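Local coordinates for C-type lectin domain family 4, member a4 (Mus musculus, PDB 3VYK), which binds N-glycans through a calcium-dependent C-type lectin domain and probably serves as an inhibitory pattern recognition receptor of mouse dendritic cells, at residues Ser21-Trp25 against Asn26-Glu30; Thr79-Lys83 against Ser84-Trp88. All coordinates share one frame; numbering follows the deposited sequence.

Interaction 1: Ser21-Trp25 against Asn26-Glu30; sequences SKASW and NESEE
Ser24 and Glu27 exchange bonds where strand 21-23 gives way to the helix that starts at Trp25, and together they make a capping box. The hydroxyl of Ser24, turned between its own backbone N and carbonyl carbon (chi1 72°), takes the bond from Glu27 N at 3.2 Å between N and OG. In return Glu27 lays an extended side chain back along the first turn, and its OE1 accepts from Ser24 N at 3.2 Å, met on the anti side of the carboxylate; a weak bond from Ser24 OG reaches the same oxygen. Serine suits the N-cap because a short hydroxyl can reach the first-turn N-H groups, and glutamate is long enough to return to the cap residue. Its negative charge at the helix N-terminus is also probably favourable.

One turn on, Ser28 grips Ser24 O twice. Its backbone N and its OG each lie 2.8 Å from that oxygen and come from opposite faces of the carbonyl plane; the buried OG gives its proton from 40° above that plane.

The trans chi1 of Trp25 (-173°) sets the indole alongside Glu29, whose CB lies over one face of the six-membered ring, 4.3 Å from its centroid, in a CH-pi contact. The amide of Asn26 meets the ring rim, its plane almost perpendicular to the indole. Tryptophan offers this buried place a broad face and one N-H; glutamate brings a CH2 for the ring and a carboxylate beyond it.

Both polar ends find partners on neighbouring strands: Trp25 NE1 hydrogen-bonds to Ile63 O and the ring meets Phe62 edge-to-face, while Glu29 OE1 hydrogen-bonds to Leu39 N. Helix 25-34 thus reaches strands 61-67 and 38-39.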
ATOM      1  N   SER A  21     -10.870  -6.302   8.631  1.00 27.49           N
ATOM      2  CA  SER A  21     -11.954  -5.479   8.106  1.00 26.43           C
ATOM      3  C   SER A  21     -11.488  -4.716   6.873  1.00 26.14           C
ATOM      4  O   SER A  21     -10.285  -4.638   6.594  1.00 24.16           O
ATOM      5  CB  SER A  21     -12.455  -4.499   9.175  1.00 28.03           C
ATOM      6  OG  SER A  21     -11.396  -3.709   9.684  1.00 28.63           O
ATOM      7  N   LYS A  22     -12.452  -4.174   6.134  1.00 25.48           N
ATOM      8  CA  LYS A  22     -12.174  -3.332   4.975  1.00 24.42           C
ATOM      9  C   LYS A  22     -12.637  -1.908   5.241  1.00 24.09           C
ATOM     10  O   LYS A  22     -13.528  -1.667   6.066  1.00 24.82           O
ATOM     11  CB  LYS A  22     -12.850  -3.884   3.722  1.00 25.07           C
ATOM     12  CG  LYS A  22     -12.352  -5.250   3.282  1.00 27.20           C
ATOM     13  CD  LYS A  22     -13.109  -5.723   2.054  1.00 28.89           C
ATOM     14  CE  LYS A  22     -12.750  -7.154   1.700  1.00 30.80           C
ATOM     15  NZ  LYS A  22     -13.660  -7.681   0.647  1.00 33.31           N
ATOM     16  N   ALA A  23     -12.019  -0.962   4.544  1.00 21.46           N
ATOM     17  CA  ALA A  23     -12.310   0.449   4.733  1.00 20.42           C
ATOM     18  C   ALA A  23     -11.838   1.209   3.509  1.00 19.53           C
ATOM     19  O   ALA A  23     -10.986   0.715   2.757  1.00 18.23           O
ATOM     20  CB  ALA A  23     -11.611   0.974   5.980  1.00 21.20           C
ATOM     21  N   SER A  24     -12.388   2.405   3.316  1.00 18.75           N
ATOM     22  CA  SER A  24     -11.897   3.338   2.301  1.00 18.89           C
ATOM     23  C   SER A  24     -10.440   3.730   2.553  1.00 18.40           C
ATOM     24  O   SER A  24      -9.871   3.431   3.607  1.00 18.28           O
ATOM     25  CB  SER A  24     -12.752   4.603   2.300  1.00 19.33           C
ATOM     26  OG  SER A  24     -12.478   5.378   3.461  1.00 20.16           O
ATOM     27  N   TRP A  25      -9.833   4.413   1.588  1.00 17.82           N
ATOM     28  CA  TRP A  25      -8.456   4.860   1.766  1.00 17.71           C
ATOM     29  C   TRP A  25      -8.308   5.757   2.976  1.00 18.66           C
ATOM     30  O   TRP A  25      -7.442   5.524   3.821  1.00 18.57           O
ATOM     31  CB  TRP A  25      -7.923   5.529   0.508  1.00 17.10           C
ATOM     32  CG  TRP A  25      -6.454   5.835   0.635  1.00 16.66           C
ATOM     33  CD1 TRP A  25      -5.381   5.050   0.217  1.00 16.99           C
ATOM     34  CD2 TRP A  25      -5.853   7.007   1.265  1.00 17.33           C
ATOM     35  NE1 TRP A  25      -4.194   5.656   0.521  1.00 16.77           N
ATOM     36  CE2 TRP A  25      -4.406   6.833   1.155  1.00 16.76           C
ATOM     37  CE3 TRP A  25      -6.353   8.156   1.877  1.00 17.45           C
ATOM     38  CZ2 TRP A  25      -3.514   7.764   1.663  1.00 17.80           C
ATOM     39  CZ3 TRP A  25      -5.443   9.093   2.381  1.00 17.77           C
ATOM     40  CH2 TRP A  25      -4.057   8.901   2.271  1.00 17.72           C
ATOM     41  N   ASN A  26      -9.153   6.781   3.078  1.00 19.95           N
ATOM     42  CA  ASN A  26      -9.058   7.718   4.201  1.00 20.36           C
ATOM     43  C   ASN A  26      -9.278   7.035   5.559  1.00 20.26           C
ATOM     44  O   ASN A  26      -8.539   7.290   6.508  1.00 20.35           O
ATOM     45  CB  ASN A  26      -9.981   8.930   3.993  1.00 21.39           C
ATOM     46  CG  ASN A  26      -9.323  10.028   3.167  1.00 21.90           C
ATOM     47  OD1 ASN A  26      -8.443  10.751   3.645  1.00 24.25           O
ATOM     48  ND2 ASN A  26      -9.748  10.163   1.928  1.00 21.75           N
ATOM     49  N   GLU A  27     -10.260   6.140   5.629  1.00 20.89           N
ATOM     50  CA  GLU A  27     -10.527   5.395   6.859  1.00 22.07           C
ATOM     51  C   GLU A  27      -9.356   4.468   7.209  1.00 21.10           C
ATOM     52  O   GLU A  27      -9.012   4.316   8.382  1.00 21.67           O
ATOM     53  CB  GLU A  27     -11.832   4.603   6.749  1.00 24.29           C
ATOM     54  CG  GLU A  27     -13.097   5.451   6.752  1.00 27.81           C
ATOM     55  CD  GLU A  27     -14.325   4.687   6.273  1.00 30.37           C
ATOM     56  OE1 GLU A  27     -14.185   3.616   5.628  1.00 31.36           O
ATOM     57  OE2 GLU A  27     -15.450   5.166   6.535  1.00 32.51           O
ATOM     58  N   SER A  28      -8.747   3.866   6.187  1.00 19.88           N
ATOM     59  CA  SER A  28      -7.566   3.008   6.364  1.00 19.38           C
ATOM     60  C   SER A  28      -6.375   3.774   6.917  1.00 19.57           C
ATOM     61  O   SER A  28      -5.701   3.305   7.842  1.00 19.70           O
ATOM     62  CB  SER A  28      -7.185   2.345   5.035  1.00 18.69           C
ATOM     63  OG  SER A  28      -8.207   1.470   4.607  1.00 18.34           O
ATOM     64  N   GLU A  29      -6.108   4.945   6.346  1.00 20.00           N
ATOM     65  CA  GLU A  29      -5.033   5.797   6.850  1.00 20.77           C
ATOM     66  C   GLU A  29      -5.288   6.217   8.299  1.00 21.60           C
ATOM     67  O   GLU A  29      -4.350   6.291   9.090  1.00 21.45           O
ATOM     68  CB  GLU A  29      -4.805   7.015   5.945  1.00 21.88           C
ATOM     69  CG  GLU A  29      -3.805   8.051   6.465  1.00 22.79           C
ATOM     70  CD  GLU A  29      -2.388   7.526   6.692  1.00 24.56           C
ATOM     71  OE1 GLU A  29      -2.078   6.376   6.310  1.00 24.73           O
ATOM     72  OE2 GLU A  29      -1.571   8.288   7.249  1.00 25.93           O
ATOM     73  N   GLU A  30      -6.556   6.449   8.640  1.00 22.11           N
ATOM     74  CA  GLU A  30      -6.945   6.781  10.014  1.00 23.53           C
ATOM     75  C   GLU A  30      -6.650   5.617  10.973  1.00 22.85           C
ATOM     76  O   GLU A  30      -6.116   5.835  12.069  1.00 22.85           O
ATOM     77  CB  GLU A  30      -8.426   7.189  10.054  1.00 26.60           C
ATOM     78  CG  GLU A  30      -8.952   7.637  11.413  1.00 30.53           C
ATOM     79  CD  GLU A  30     -10.466   7.809  11.440  1.00 33.51           C
ATOM     80  OE1 GLU A  30     -11.126   7.648  10.386  1.00 36.49           O
ATOM     81  OE2 GLU A  30     -11.007   8.109  12.530  1.00 36.23           O
TER

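Interaction 2: Thr79-Lys83 against Ser84-Trp88; sequences TPYNK and SATFW
Tyr81 and Trp88 meet through their polar atoms: Trp88 NE1 donates to Tyr81 OH at 3.1 Å, the oxygen lying near the indole plane. Tyrosine suits this place by carrying a hydroxyl at ring length to the indole's one N-H. A chi1 of -177° swings the phenol away from the backbone N and crosses it with Thr86 at about a right angle, Thr86 CG2 lying 3.2 Å from Tyr81 OH. Thr86 fits because its methyl packs against the phenol while OG1 meets a water that bridges to Lys83 O.

The type I turn from Asn82 to Ala85 is closed by Ala85 N bonding to Asn82 O at 3.0 Å. Asn82 OD1 accepts from Ser84 N, at 3.0 Å, in an Asx turn, and from Ser84 OG, at 2.8 Å. Both donors sit above the same face of the amide plane, away from the lone pairs. Asparagine has its OD1 at just this reach, and serine adds a hydroxyl to the same acceptor.

The chemistry is mainly polar: main-chain, side-chain and water-mediated bonds shape an irregular surface loop, and one hydrogen bond joins Tyr81 and Trp88, on either side of the turn in sequence.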
ATOM      1  N   THR A  79       8.109  11.397   1.024  1.00 20.83           N
ATOM      2  CA  THR A  79       9.367  10.910   0.457  0.75 19.62           C
ATOM      3  C   THR A  79       9.227  10.810  -1.063  1.00 19.81           C
ATOM      4  O   THR A  79       8.127  10.596  -1.567  1.00 18.49           O
ATOM      5  CB  THR A  79       9.836   9.573   1.064  1.00 19.92           C
ATOM      6  OG1 THR A  79       8.835   8.567   0.864  1.00 19.45           O
ATOM      7  CG2 THR A  79      10.113   9.727   2.559  1.00 20.38           C
ATOM      8  N   PRO A  80      10.331  10.992  -1.806  1.00 20.14           N
ATOM      9  CA  PRO A  80      10.200  11.093  -3.259  1.00 19.75           C
ATOM     10  C   PRO A  80       9.686   9.816  -3.918  1.00 19.30           C
ATOM     11  O   PRO A  80      10.056   8.703  -3.512  1.00 19.41           O
ATOM     12  CB  PRO A  80      11.633  11.407  -3.726  1.00 20.76           C
ATOM     13  CG  PRO A  80      12.328  11.939  -2.519  1.00 22.00           C
ATOM     14  CD  PRO A  80      11.717  11.225  -1.357  1.00 20.98           C
ATOM     15  N   TYR A  81       8.813   9.989  -4.907  1.00 18.64           N
ATOM     16  CA  TYR A  81       8.360   8.888  -5.748  1.00 19.07           C
ATOM     17  C   TYR A  81       9.484   8.519  -6.705  1.00 19.42           C
ATOM     18  O   TYR A  81       9.846   9.306  -7.578  1.00 21.51           O
ATOM     19  CB  TYR A  81       7.111   9.312  -6.514  1.00 19.38           C
ATOM     20  CG  TYR A  81       6.480   8.249  -7.375  1.00 19.48           C
ATOM     21  CD1 TYR A  81       5.830   7.158  -6.803  1.00 19.31           C
ATOM     22  CD2 TYR A  81       6.502   8.357  -8.761  1.00 19.60           C
ATOM     23  CE1 TYR A  81       5.233   6.192  -7.597  1.00 19.31           C
ATOM     24  CE2 TYR A  81       5.899   7.398  -9.565  1.00 20.17           C
ATOM     25  CZ  TYR A  81       5.265   6.323  -8.968  1.00 19.48           C
ATOM     26  OH  TYR A  81       4.671   5.363  -9.758  1.00 21.16           O
ATOM     27  N   ASN A  82      10.039   7.327  -6.506  1.00 19.31           N
ATOM     28  CA  ASN A  82      11.167   6.833  -7.285  1.00 19.78           C
ATOM     29  C   ASN A  82      10.668   5.956  -8.424  1.00 19.38           C
ATOM     30  O   ASN A  82      10.232   4.821  -8.200  1.00 18.69           O
ATOM     31  CB  ASN A  82      12.119   6.046  -6.384  1.00 20.37           C
ATOM     32  CG  ASN A  82      13.387   5.611  -7.104  1.00 20.67           C
ATOM     33  OD1 ASN A  82      13.579   5.889  -8.300  1.00 20.31           O
ATOM     34  ND2 ASN A  82      14.272   4.941  -6.373  1.00 21.47           N
ATOM     35  N   LYS A  83      10.769   6.479  -9.642  1.00 19.12           N
ATOM     36  CA  LYS A  83      10.307   5.773 -10.843  1.00 18.90           C
ATOM     37  C   LYS A  83      11.059   4.462 -11.088  1.00 18.34           C
ATOM     38  O   LYS A  83      10.581   3.606 -11.834  1.00 17.90           O
ATOM     39  CB  LYS A  83      10.403   6.674 -12.079  1.00 21.20           C
ATOM     40  CG  LYS A  83       9.407   7.826 -12.083  1.00 24.03           C
ATOM     41  CD  LYS A  83       9.512   8.673 -13.340  1.00 27.14           C
ATOM     42  CE  LYS A  83      10.820   9.450 -13.422  1.00 29.18           C
ATOM     43  NZ  LYS A  83      10.941  10.517 -12.385  1.00 31.17           N
ATOM     44  N   SER A  84      12.215   4.288 -10.448  1.00 17.70           N
ATOM     45  CA  SER A  84      12.982   3.044 -10.619  1.00 16.93           C
ATOM     46  C   SER A  84      12.560   1.912  -9.681  1.00 16.19           C
ATOM     47  O   SER A  84      13.134   0.815  -9.730  1.00 16.07           O
ATOM     48  CB  SER A  84      14.491   3.287 -10.504  1.00 17.48           C
ATOM     49  OG  SER A  84      14.871   3.505  -9.166  1.00 18.29           O
ATOM     50  N   ALA A  85      11.542   2.165  -8.864  1.00 15.86           N
ATOM     51  CA  ALA A  85      11.004   1.133  -7.975  0.50 14.37           C
ATOM     52  C   ALA A  85       9.477   1.179  -7.892  1.00 14.59           C
ATOM     53  O   ALA A  85       8.899   1.443  -6.839  1.00 15.03           O
ATOM     54  CB  ALA A  85      11.639   1.222  -6.590  1.00 16.07           C
ATOM     55  N   THR A  86       8.825   0.937  -9.020  1.00 13.23           N
ATOM     56  CA  THR A  86       7.369   0.846  -9.046  1.00 13.19           C
ATOM     57  C   THR A  86       6.939  -0.498  -9.625  1.00 12.57           C
ATOM     58  O   THR A  86       7.706  -1.169 -10.343  1.00 12.46           O
ATOM     59  CB  THR A  86       6.715   2.006  -9.833  1.00 12.91           C
ATOM     60  OG1 THR A  86       7.027   1.916 -11.229  1.00 13.51           O
ATOM     61  CG2 THR A  86       7.165   3.352  -9.275  1.00 13.47           C
ATOM     62  N   PHE A  87       5.707  -0.902  -9.304  1.00 12.64           N
ATOM     63  CA  PHE A  87       5.267  -2.280  -9.557  1.00 12.46           C
ATOM     64  C   PHE A  87       3.873  -2.365 -10.123  1.00 12.26           C
ATOM     65  O   PHE A  87       3.098  -3.255  -9.781  1.00 12.83           O
ATOM     66  CB  PHE A  87       5.449  -3.116  -8.286  1.00 12.83           C
ATOM     67  CG  PHE A  87       6.848  -3.043  -7.776  1.00 12.63           C
ATOM     68  CD1 PHE A  87       7.836  -3.860  -8.328  1.00 12.82           C
ATOM     69  CD2 PHE A  87       7.207  -2.089  -6.834  1.00 12.82           C
ATOM     70  CE1 PHE A  87       9.156  -3.750  -7.914  1.00 12.73           C
ATOM     71  CE2 PHE A  87       8.530  -1.960  -6.427  1.00 12.68           C
ATOM     72  CZ  PHE A  87       9.499  -2.796  -6.970  1.00 12.86           C
ATOM     73  N   TRP A  88       3.567  -1.431 -11.008  1.00 11.88           N
ATOM     74  CA  TRP A  88       2.266  -1.413 -11.673  1.00 12.29           C
ATOM     75  C   TRP A  88       1.984  -2.670 -12.450  1.00 12.52           C
ATOM     76  O   TRP A  88       2.837  -3.156 -13.205  1.00 13.10           O
ATOM     77  CB  TRP A  88       2.198  -0.229 -12.616  1.00 12.25           C
ATOM     78  CG  TRP A  88       2.321   1.103 -11.930  1.00 12.24           C
ATOM     79  CD1 TRP A  88       3.416   1.961 -11.915  1.00 12.66           C
ATOM     80  CD2 TRP A  88       1.291   1.772 -11.141  1.00 11.87           C
ATOM     81  NE1 TRP A  88       3.139   3.098 -11.200  1.00 12.79           N
ATOM     82  CE2 TRP A  88       1.878   3.039 -10.697  1.00 12.04           C
ATOM     83  CE3 TRP A  88      -0.012   1.456 -10.761  1.00 11.90           C
ATOM     84  CZ2 TRP A  88       1.166   3.941  -9.924  1.00 12.25           C
ATOM     85  CZ3 TRP A  88      -0.717   2.380  -9.975  1.00 12.09           C
ATOM     86  CH2 TRP A  88      -0.142   3.588  -9.569  1.00 12.37           C
TER
HETATM   87  O   HOH W   1       7.756   3.947 -12.740  1.00 25.85           O

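In the fold
Interactions 1 and 2 lie on opposite sides of the chain's centre, with their centres 23 Å apart and nearest atoms about 11 Å apart, so they do not touch. Both belong to one lectin domain and each leans on strand 61-67, interaction 1 through Trp25 and interaction 2 through Tyr81 and Trp88 at Leu65. They differ in distance to the bound calcium ion, about 7 Å from the Trp88 side chain and about 13 Å from that of Trp25. Trp88 lies close to two calcium ligands, about 4 Å from the side chains of Glu92 and Asp114. Each contact has a sugar nearby: mannose about 9 Å from Trp88, N-acetylglucosamine about 10 Å from Ser24.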